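PDB 6M8M: putative large adhesion protein (Lap) involved in biofilm formation, which probably mediates adhesion in biofilm formation through a calcium-binding PA14 domain that binds glucose. Local coordinates for residues Y129-R134 with Q146-Y151; V175-W180 with E200-Q205; Q59-I64 with G138-V143. All blocks are in the same frame, centred on the assembly; numbering follows the deposited sequence. Where two conformers were deposited one is given.

Contact 1. Residues Y129-R134 with Q146-Y151; sequences YQFRVR and QTVAEY
Phe131 and Val148 make the closest side-chain contact: CD2 of the Phe131 ring lies 3.8 Å from CG2 of Val148. The methyl reaches the ring obliquely; with CG1 anti to the carbonyl carbon (chi1 -59°), CG2 is left between N and the carbonyl carbon, the branch that meets the ring. The methyl of Ala149 faces both Phe131 and Val133, its CB 4.4 Å from Phe131 CB and 4.5 Å from Val133 CG2. No direct hydrogen bond joins the two strands. A water links them instead, accepting from Phe131 N at 2.9 Å and donating to Val148 O at 2.8 Å; that carbonyl also bonds to Ser163 OG. Two consecutive residues can face segment 129-134 because Val148 and Ala149 form a classic beta bulge opposite Ile141, with Val148 psi turned to -12°. The bulge spends its extra residue on apolar packing. The large flat ring of Phe131 suits its buried place by packing on Ile141, Ile190 and Leu192. Segment 129-134 lies on strand 128-136 of the five-stranded antiparallel sheet, between strands 158-166 and 186-194, whereas 146-151 pairs with strand 139-143 of the eight-stranded sheet, joining the two sheets of the PA14 fold.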
loop_
_atom_site.group_PDB
_atom_site.type_symbol
_atom_site.label_atom_id
_atom_site.label_comp_id
_atom_site.label_asym_id
_atom_site.label_seq_id
_atom_site.Cartn_x
_atom_site.Cartn_y
_atom_site.Cartn_z
ATOM N N TYR A 129 -12.175 -0.292 14.274
ATOM C CA TYR A 129 -11.890 0.483 13.079
ATOM C C TYR A 129 -12.106 -0.382 11.846
ATOM O O TYR A 129 -12.314 -1.591 11.931
ATOM C CB TYR A 129 -10.449 1.018 13.130
ATOM C CG TYR A 129 -10.183 1.885 14.347
ATOM C CD1 TYR A 129 -10.476 3.236 14.329
ATOM C CD2 TYR A 129 -9.658 1.343 15.514
ATOM C CE1 TYR A 129 -10.253 4.028 15.442
ATOM C CE2 TYR A 129 -9.433 2.137 16.630
ATOM C CZ TYR A 129 -9.741 3.471 16.590
ATOM O OH TYR A 129 -9.516 4.296 17.693
ATOM N N GLN A 130 -12.025 0.240 10.673
ATOM C CA GLN A 130 -12.324 -0.452 9.429
ATOM C C GLN A 130 -11.729 0.322 8.267
ATOM O O GLN A 130 -11.902 1.537 8.171
ATOM C CB GLN A 130 -13.838 -0.564 9.260
ATOM C CG GLN A 130 -14.301 -1.311 8.038
ATOM C CD GLN A 130 -15.811 -1.382 7.986
ATOM O OE1 GLN A 130 -16.489 -0.411 8.296
ATOM N NE2 GLN A 130 -16.346 -2.532 7.619
ATOM N N PHE A 131 -11.059 -0.400 7.370
ATOM C CA PHE A 131 -10.539 0.170 6.141
ATOM C C PHE A 131 -11.514 -0.048 4.988
ATOM O O PHE A 131 -12.252 -1.034 4.941
ATOM C CB PHE A 131 -9.214 -0.491 5.761
ATOM C CG PHE A 131 -8.050 -0.122 6.634
ATOM C CD1 PHE A 131 -7.358 1.048 6.418
ATOM C CD2 PHE A 131 -7.615 -0.981 7.630
ATOM C CE1 PHE A 131 -6.258 1.369 7.212
ATOM C CE2 PHE A 131 -6.519 -0.662 8.415
ATOM C CZ PHE A 131 -5.838 0.510 8.201
ATOM N N ARG A 132 -11.451 0.860 4.022
ATOM C CA ARG A 132 -12.074 0.703 2.712
ATOM C C ARG A 132 -11.015 1.074 1.686
ATOM O O ARG A 132 -10.327 2.083 1.847
ATOM C CB ARG A 132 -13.333 1.550 2.561
ATOM C CG ARG A 132 -14.015 1.338 1.218
ATOM C CD ARG A 132 -15.378 1.988 1.189
ATOM N NE ARG A 132 -15.264 3.428 1.182
ATOM C CZ ARG A 132 -16.296 4.263 1.112
ATOM N NH1 ARG A 132 -17.533 3.780 1.050
ATOM N NH2 ARG A 132 -16.088 5.568 1.103
ATOM N N VAL A 133 -10.871 0.256 0.648
ATOM C CA VAL A 133 -9.755 0.380 -0.288
ATOM C C VAL A 133 -10.284 0.376 -1.709
ATOM O O VAL A 133 -11.064 -0.507 -2.073
ATOM C CB VAL A 133 -8.734 -0.763 -0.113
ATOM C CG1 VAL A 133 -7.571 -0.598 -1.093
ATOM C CG2 VAL A 133 -8.239 -0.841 1.332
ATOM N N ARG A 134 -9.842 1.333 -2.509
ATOM C CA ARG A 134 -10.052 1.305 -3.946
ATOM C C ARG A 134 -8.686 1.070 -4.584
ATOM O O ARG A 134 -7.744 1.839 -4.340
ATOM C CB ARG A 134 -10.656 2.603 -4.463
ATOM C CG ARG A 134 -10.903 2.557 -5.976
ATOM C CD ARG A 134 -11.726 3.744 -6.431
ATOM N NE ARG A 134 -12.031 3.713 -7.858
ATOM C CZ ARG A 134 -13.010 3.009 -8.399
ATOM N NH1 ARG A 134 -13.791 2.247 -7.660
ATOM N NH2 ARG A 134 -13.199 3.070 -9.711
ATOM N N GLN A 146 -2.769 -9.569 11.564
ATOM C CA GLN A 146 -4.012 -10.169 11.105
ATOM C C GLN A 146 -4.546 -9.426 9.890
ATOM O O GLN A 146 -4.550 -8.200 9.858
ATOM C CB GLN A 146 -5.043 -10.126 12.222
ATOM C CG GLN A 146 -4.682 -11.026 13.393
ATOM C CD GLN A 146 -4.812 -12.499 13.035
ATOM O OE1 GLN A 146 -5.861 -12.942 12.556
ATOM N NE2 GLN A 146 -3.745 -13.258 13.244
ATOM N N THR A 147 -5.016 -10.167 8.903
ATOM C CA THR A 147 -5.581 -9.555 7.710
ATOM C C THR A 147 -6.875 -8.851 8.050
ATOM O O THR A 147 -7.793 -9.455 8.618
ATOM C CB THR A 147 -5.833 -10.625 6.654
ATOM O OG1 THR A 147 -4.579 -11.222 6.337
ATOM C CG2 THR A 147 -6.470 -10.037 5.417
ATOM N N VAL A 148 -6.972 -7.584 7.666
ATOM C CA VAL A 148 -8.180 -6.798 7.886
ATOM C C VAL A 148 -8.766 -6.258 6.595
ATOM O O VAL A 148 -9.879 -5.717 6.615
ATOM C CB VAL A 148 -7.963 -5.655 8.901
ATOM C CG1 VAL A 148 -7.504 -6.217 10.258
ATOM C CG2 VAL A 148 -6.975 -4.626 8.386
ATOM N N ALA A 149 -8.050 -6.332 5.479
ATOM C CA ALA A 149 -8.607 -5.955 4.183
ATOM C C ALA A 149 -7.737 -6.587 3.116
ATOM O O ALA A 149 -6.519 -6.679 3.296
ATOM C CB ALA A 149 -8.615 -4.433 3.988
ATOM N N GLU A 150 -8.342 -7.007 2.012
ATOM C CA GLU A 150 -7.523 -7.510 0.912
ATOM C C GLU A 150 -8.359 -7.641 -0.346
ATOM O O GLU A 150 -9.565 -7.906 -0.293
ATOM C CB GLU A 150 -6.849 -8.848 1.221
ATOM C CG GLU A 150 -7.813 -9.983 1.330
ATOM C CD GLU A 150 -7.137 -11.332 1.506
ATOM O OE1 GLU A 150 -7.876 -12.298 1.791
ATOM O OE2 GLU A 150 -5.905 -11.422 1.380
ATOM N N TYR A 151 -7.695 -7.509 -1.477
ATOM C CA TYR A 151 -8.196 -8.034 -2.746
ATOM C C TYR A 151 -7.033 -8.837 -3.319
ATOM O O TYR A 151 -6.038 -8.270 -3.785
ATOM C CB TYR A 151 -8.663 -6.993 -3.726
ATOM C CG TYR A 151 -9.281 -7.718 -4.904
ATOM C CD1 TYR A 151 -10.583 -8.192 -4.838
ATOM C CD2 TYR A 151 -8.552 -7.993 -6.051
ATOM C CE1 TYR A 151 -11.150 -8.897 -5.903
ATOM C CE2 TYR A 151 -9.124 -8.697 -7.116
ATOM C CZ TYR A 151 -10.401 -9.138 -7.025
ATOM O OH TYR A 151 -10.927 -9.834 -8.093
HETATM O O HOH W 1 -10.564 -3.200 7.704
#

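Contact 2. Residues V175-W180 with E200-Q205; sequences VEIVYW and EIFGSQ
Phe202 reaches from segment 200-205 into the core, where its ring meets Ile177 and Val175 of strand 174-181. From CB, the side chain sets off with CG anti to the backbone N (chi1 -177°), which carries the ring inward toward that strand. On one flank of the ring, CD1 stands 3.9 Å from CE1 of Phe131, part of an edge-to-face pairing of the two aromatic rings. On the other flank, CD2 leads to CE2, which comes within 3.8 Å of CD1 of Ile177, the tightest approach between the two segments. The isoleucine methyl comes in obliquely, and the two side chains run antiparallel alongside one another, so that the far end of Ile177 lies against the outer part of the ring. At the tip, CZ is 4.4 Å from CG1 of Val175, which lies at the ring edge, near its plane. Ile190 and Leu122 pack against Phe202 as well, so residues of both sheets touch it.

Each residue type fits this setting: Ile177 is long enough to bring a methyl to the ring, the shorter Val175 meets its edge, and side chains from both segments together bridge backbones whose nearest CA atoms, those of Val175 and Gly203, are 11.5 Å apart. Across the two segments every contact is carbon to carbon, with no hydrogen bond or charge pair. Such chemistry implies that, between these two segments, apolar burial rather than directional bonding makes the contact, as expected for the core between two packed sheets.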
loop_
_atom_site.group_PDB
_atom_site.type_symbol
_atom_site.label_atom_id
_atom_site.label_comp_id
_atom_site.label_asym_id
_atom_site.label_seq_id
_atom_site.Cartn_x
_atom_site.Cartn_y
_atom_site.Cartn_z
ATOM N N VAL A 175 0.779 -1.789 11.408
ATOM C CA VAL A 175 0.028 -1.892 10.167
ATOM C C VAL A 175 1.014 -2.147 9.037
ATOM O O VAL A 175 2.081 -1.526 8.975
ATOM C CB VAL A 175 -0.856 -0.649 9.927
ATOM C CG1 VAL A 175 -0.045 0.650 9.864
ATOM C CG2 VAL A 175 -1.696 -0.836 8.671
ATOM N N GLU A 176 0.681 -3.115 8.189
ATOM C CA GLU A 176 1.496 -3.473 7.036
ATOM C C GLU A 176 0.582 -3.608 5.841
ATOM O O GLU A 176 -0.398 -4.362 5.889
ATOM C CB GLU A 176 2.259 -4.772 7.254
ATOM C CG GLU A 176 3.033 -5.206 6.016
ATOM C CD GLU A 176 4.003 -6.341 6.270
ATOM O OE1 GLU A 176 4.629 -6.365 7.351
ATOM O OE2 GLU A 176 4.146 -7.205 5.374
ATOM N N ILE A 177 0.892 -2.873 4.784
ATOM C CA ILE A 177 0.125 -2.873 3.546
ATOM C C ILE A 177 1.046 -3.312 2.432
ATOM O O ILE A 177 2.149 -2.765 2.292
ATOM C CB ILE A 177 -0.418 -1.467 3.245
ATOM C CG1 ILE A 177 -1.335 -1.006 4.378
ATOM C CG2 ILE A 177 -1.118 -1.422 1.897
ATOM C CD1 ILE A 177 -1.451 0.478 4.488
ATOM N N VAL A 178 0.597 -4.266 1.627
ATOM C CA VAL A 178 1.267 -4.565 0.366
ATOM C C VAL A 178 0.252 -4.355 -0.750
ATOM O O VAL A 178 -0.948 -4.604 -0.573
ATOM C CB VAL A 178 1.906 -5.965 0.309
ATOM C CG1 VAL A 178 2.945 -6.130 1.414
ATOM C CG2 VAL A 178 0.861 -7.043 0.364
ATOM N N TYR A 179 0.737 -3.902 -1.894
ATOM C CA TYR A 179 -0.084 -3.501 -3.032
ATOM C C TYR A 179 0.733 -3.791 -4.280
ATOM O O TYR A 179 1.967 -3.674 -4.253
ATOM C CB TYR A 179 -0.461 -1.985 -2.950
ATOM C CG TYR A 179 -0.767 -1.405 -4.300
ATOM C CD1 TYR A 179 -2.018 -1.534 -4.877
ATOM C CD2 TYR A 179 0.234 -0.805 -5.043
ATOM C CE1 TYR A 179 -2.275 -1.059 -6.153
ATOM C CE2 TYR A 179 -0.002 -0.338 -6.313
ATOM C CZ TYR A 179 -1.250 -0.479 -6.871
ATOM O OH TYR A 179 -1.424 -0.035 -8.148
ATOM N N TRP A 180 0.065 -4.141 -5.379
ATOM C CA TRP A 180 0.789 -4.285 -6.636
ATOM C C TRP A 180 -0.021 -3.829 -7.830
ATOM O O TRP A 180 -1.259 -3.783 -7.813
ATOM C CB TRP A 180 1.252 -5.725 -6.854
ATOM C CG TRP A 180 0.173 -6.708 -7.190
ATOM C CD1 TRP A 180 -0.231 -7.079 -8.425
ATOM C CD2 TRP A 180 -0.609 -7.471 -6.267
ATOM N NE1 TRP A 180 -1.222 -8.021 -8.341
ATOM C CE2 TRP A 180 -1.472 -8.283 -7.025
ATOM C CE3 TRP A 180 -0.667 -7.543 -4.868
ATOM C CZ2 TRP A 180 -2.370 -9.177 -6.439
ATOM C CZ3 TRP A 180 -1.558 -8.431 -4.286
ATOM C CH2 TRP A 180 -2.398 -9.235 -5.073
ATOM N N GLU A 200 -12.070 8.563 6.377
ATOM C CA GLU A 200 -11.060 9.574 6.122
ATOM C C GLU A 200 -9.950 8.927 5.303
ATOM O O GLU A 200 -9.651 7.748 5.489
ATOM C CB GLU A 200 -10.460 10.072 7.463
ATOM C CG GLU A 200 -11.483 10.708 8.409
ATOM C CD GLU A 200 -10.978 10.893 9.841
ATOM O OE1 GLU A 200 -11.764 11.383 10.681
ATOM O OE2 GLU A 200 -9.818 10.546 10.151
ATOM N N ILE A 201 -9.304 9.700 4.423
ATOM C CA ILE A 201 -8.137 9.172 3.720
ATOM C C ILE A 201 -7.063 8.806 4.735
ATOM O O ILE A 201 -6.680 9.616 5.589
ATOM C CB ILE A 201 -7.605 10.180 2.688
ATOM C CG1 ILE A 201 -8.642 10.477 1.613
ATOM C CG2 ILE A 201 -6.306 9.651 2.057
ATOM C CD1 ILE A 201 -8.946 9.312 0.696
ATOM N N PHE A 202 -6.551 7.587 4.631
ATOM C CA PHE A 202 -5.555 7.081 5.562
ATOM C C PHE A 202 -4.202 7.712 5.302
ATOM O O PHE A 202 -3.791 7.922 4.164
ATOM C CB PHE A 202 -5.475 5.567 5.373
ATOM C CG PHE A 202 -4.550 4.846 6.299
ATOM C CD1 PHE A 202 -4.738 4.882 7.661
ATOM C CD2 PHE A 202 -3.532 4.053 5.794
ATOM C CE1 PHE A 202 -3.906 4.179 8.506
ATOM C CE2 PHE A 202 -2.705 3.356 6.624
ATOM C CZ PHE A 202 -2.890 3.402 7.971
ATOM N N GLY A 203 -3.501 8.032 6.375
ATOM C CA GLY A 203 -2.203 8.654 6.242
ATOM C C GLY A 203 -1.655 9.164 7.546
ATOM O O GLY A 203 -1.843 8.549 8.597
ATOM N N SER A 204 -0.980 10.314 7.469
ATOM C CA SER A 204 -0.291 10.879 8.626
ATOM C C SER A 204 -1.219 11.110 9.809
ATOM O O SER A 204 -0.768 11.073 10.960
ATOM C CB SER A 204 0.364 12.202 8.235
ATOM O OG SER A 204 1.452 11.976 7.368
ATOM N N GLN A 205 -2.496 11.389 9.558
ATOM C CA GLN A 205 -3.451 11.580 10.648
ATOM C C GLN A 205 -3.601 10.337 11.514
ATOM O O GLN A 205 -4.034 10.452 12.672
ATOM C CB GLN A 205 -4.805 11.969 10.038
#

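Contact 3. Residues Q59-I64 with G138-V143; sequences QVKAFI and GYRIEV
Lys61 NZ has three partners, Glu176, a water and, at longer range, Glu142, where helix 57-66 meets strand 139-143 on the outer face of the eight-stranded sheet of the PA14 fold. Its strongest partner is Glu176, on the adjoining strand 174-181, whose OE2 forms a salt bridge with it. A water accepts from Lys61 NZ at 3.0 Å and donates to Arg140 O at 3.1 Å, connecting the ammonium group to the backbone of strand 139-143. Glu142 adds a long salt bridge, its OE1 lying 4.0 Å from Lys61 NZ. Lysine suits this place because its flexible chain can cross from helix to sheet and still deliver a charge: the chain runs extended from CG and then bends at its end (chi4 -74°), turning NZ toward these acceptors.

Glu142 approaches from the opposite direction and is shared by two cations, for Arg140 NH1 also makes a long salt bridge with its OE2, at 3.8 Å. Arg140 has a stronger tie elsewhere, through NH2 to Glu150 OE2 on strand 146-151. Lys61, Arg140 and Glu142 form a salt-bridge network in which the Glu142 carboxylate probably eases the proximity of Lys61 and Arg140, whose NZ and NH1 are 5.4 Å apart. Such a network is at home on a partly solvated surface, while beneath it Val60 and Ile64 of the helix pack on Trp180 and Val178 respectively. The methylene next to the ammonium group packs here as well: Lys61 CE sits 3.9 Å from Glu142 OE2 and, obliquely to the guanidinium, 4.2 Å from Arg140 NH1.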
loop_
_atom_site.group_PDB
_atom_site.type_symbol
_atom_site.label_atom_id
_atom_site.label_comp_id
_atom_site.label_asym_id
_atom_site.label_seq_id
_atom_site.Cartn_x
_atom_site.Cartn_y
_atom_site.Cartn_z
ATOM N N GLN A 59 2.736 -14.366 -3.520
ATOM C CA GLN A 59 3.790 -14.150 -4.503
ATOM C C GLN A 59 4.457 -12.794 -4.307
ATOM O O GLN A 59 5.691 -12.669 -4.360
ATOM C CB GLN A 59 3.155 -14.242 -5.889
ATOM C CG GLN A 59 4.030 -13.894 -7.051
ATOM C CD GLN A 59 3.235 -13.691 -8.324
ATOM O OE1 GLN A 59 2.028 -13.438 -8.288
ATOM N NE2 GLN A 59 3.900 -13.795 -9.453
ATOM N N VAL A 60 3.649 -11.758 -4.087
ATOM C CA VAL A 60 4.172 -10.414 -3.866
ATOM C C VAL A 60 5.001 -10.366 -2.589
ATOM O O VAL A 60 6.100 -9.801 -2.561
ATOM C CB VAL A 60 3.005 -9.410 -3.874
ATOM C CG1 VAL A 60 3.397 -8.069 -3.283
ATOM C CG2 VAL A 60 2.474 -9.247 -5.293
ATOM N N LYS A 61 4.484 -10.950 -1.512
ATOM C CA LYS A 61 5.225 -10.973 -0.259
ATOM C C LYS A 61 6.547 -11.707 -0.405
ATOM O O LYS A 61 7.545 -11.332 0.223
ATOM C CB LYS A 61 4.397 -11.605 0.848
ATOM C CG LYS A 61 3.302 -10.697 1.346
ATOM C CD LYS A 61 2.628 -11.244 2.581
ATOM C CE LYS A 61 1.587 -10.271 3.133
ATOM N NZ LYS A 61 2.184 -9.092 3.825
ATOM N N ALA A 62 6.574 -12.779 -1.196
ATOM C CA ALA A 62 7.819 -13.518 -1.379
ATOM C C ALA A 62 8.847 -12.670 -2.102
ATOM O O ALA A 62 10.041 -12.727 -1.782
ATOM C CB ALA A 62 7.565 -14.814 -2.148
ATOM N N PHE A 63 8.420 -11.901 -3.100
ATOM C CA PHE A 63 9.364 -11.031 -3.788
ATOM C C PHE A 63 9.889 -9.954 -2.841
ATOM O O PHE A 63 11.103 -9.686 -2.780
ATOM C CB PHE A 63 8.727 -10.391 -5.017
ATOM C CG PHE A 63 9.723 -9.708 -5.900
ATOM C CD1 PHE A 63 10.512 -10.443 -6.771
ATOM C CD2 PHE A 63 9.898 -8.338 -5.848
ATOM C CE1 PHE A 63 11.451 -9.825 -7.570
ATOM C CE2 PHE A 63 10.826 -7.710 -6.669
ATOM C CZ PHE A 63 11.607 -8.457 -7.515
ATOM N N ILE A 64 8.990 -9.329 -2.078
ATOM C CA ILE A 64 9.417 -8.313 -1.118
ATOM C C ILE A 64 10.453 -8.888 -0.163
ATOM O O ILE A 64 11.487 -8.265 0.107
ATOM C CB ILE A 64 8.206 -7.773 -0.340
ATOM C CG1 ILE A 64 7.285 -6.943 -1.232
ATOM C CG2 ILE A 64 8.669 -6.987 0.876
ATOM C CD1 ILE A 64 5.945 -6.652 -0.595
ATOM N N GLY A 138 -4.079 -5.602 -6.767
ATOM C CA GLY A 138 -4.402 -6.197 -5.491
ATOM C C GLY A 138 -3.651 -5.605 -4.314
ATOM O O GLY A 138 -2.752 -4.784 -4.458
ATOM N N TYR A 139 -4.036 -6.078 -3.134
ATOM C CA TYR A 139 -3.453 -5.567 -1.904
ATOM C C TYR A 139 -3.847 -6.451 -0.731
ATOM O O TYR A 139 -4.805 -7.230 -0.795
ATOM C CB TYR A 139 -3.905 -4.123 -1.588
ATOM C CG TYR A 139 -5.405 -4.035 -1.492
ATOM C CD1 TYR A 139 -6.166 -3.892 -2.634
ATOM C CD2 TYR A 139 -6.073 -4.179 -0.280
ATOM C CE1 TYR A 139 -7.538 -3.868 -2.589
ATOM C CE2 TYR A 139 -7.474 -4.172 -0.224
ATOM C CZ TYR A 139 -8.193 -4.020 -1.391
ATOM O OH TYR A 139 -9.579 -4.016 -1.352
ATOM N N ARG A 140 -3.112 -6.280 0.366
ATOM C CA ARG A 140 -3.487 -6.827 1.662
ATOM C C ARG A 140 -3.085 -5.825 2.732
ATOM O O ARG A 140 -1.967 -5.292 2.687
ATOM C CB ARG A 140 -2.811 -8.164 1.950
ATOM C CG ARG A 140 -3.191 -8.681 3.353
ATOM C CD ARG A 140 -2.627 -10.037 3.656
ATOM N NE ARG A 140 -3.318 -11.059 2.888
ATOM C CZ ARG A 140 -2.924 -12.318 2.822
ATOM N NH1 ARG A 140 -1.828 -12.712 3.464
ATOM N NH2 ARG A 140 -3.608 -13.175 2.092
ATOM N N ILE A 141 -3.977 -5.580 3.688
ATOM C CA ILE A 141 -3.691 -4.799 4.888
ATOM C C ILE A 141 -3.749 -5.732 6.088
ATOM O O ILE A 141 -4.732 -6.453 6.275
ATOM C CB ILE A 141 -4.702 -3.650 5.086
ATOM C CG1 ILE A 141 -4.801 -2.799 3.818
ATOM C CG2 ILE A 141 -4.321 -2.839 6.324
ATOM C CD1 ILE A 141 -5.660 -1.566 3.950
ATOM N N GLU A 142 -2.708 -5.707 6.899
ATOM C CA GLU A 142 -2.649 -6.450 8.149
ATOM C C GLU A 142 -2.446 -5.484 9.306
ATOM O O GLU A 142 -1.665 -4.532 9.201
ATOM C CB GLU A 142 -1.498 -7.459 8.117
ATOM C CG GLU A 142 -1.723 -8.602 7.151
ATOM C CD GLU A 142 -0.500 -9.483 6.956
ATOM O OE1 GLU A 142 0.583 -9.128 7.468
ATOM O OE2 GLU A 142 -0.630 -10.533 6.286
ATOM N N VAL A 143 -3.161 -5.707 10.401
ATOM C CA VAL A 143 -2.997 -4.940 11.634
ATOM C C VAL A 143 -2.645 -5.942 12.713
ATOM O O VAL A 143 -3.369 -6.927 12.914
ATOM C CB VAL A 143 -4.257 -4.146 11.991
ATOM C CG1 VAL A 143 -4.138 -3.562 13.399
ATOM C CG2 VAL A 143 -4.476 -3.033 10.972
HETATM O O HOH W 2 0.071 -6.978 4.297
#

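Overall arrangement
Of the segments in contact, the one on helix 57-66 comes first, and contact 3 closes a long loop of 73 residues by bringing it to strand 139-143. Contact 1 opens within that loop, at 129-134, but closes beyond it at 146-151, so contacts 1 and 3 cross. Contact 2 follows both in series, closing a 19-residue loop between 175-180 and 200-205. Strand 139-143 pairs with 146-151 on one side and 174-181 on the other, linking all three contacts. Contacts 1 and 2 join the two sheets; contact 3 sets the helix on one of them. Asp136, the last residue of strand 128-136, and Asp137 after it bind calcium and line the glucose pocket.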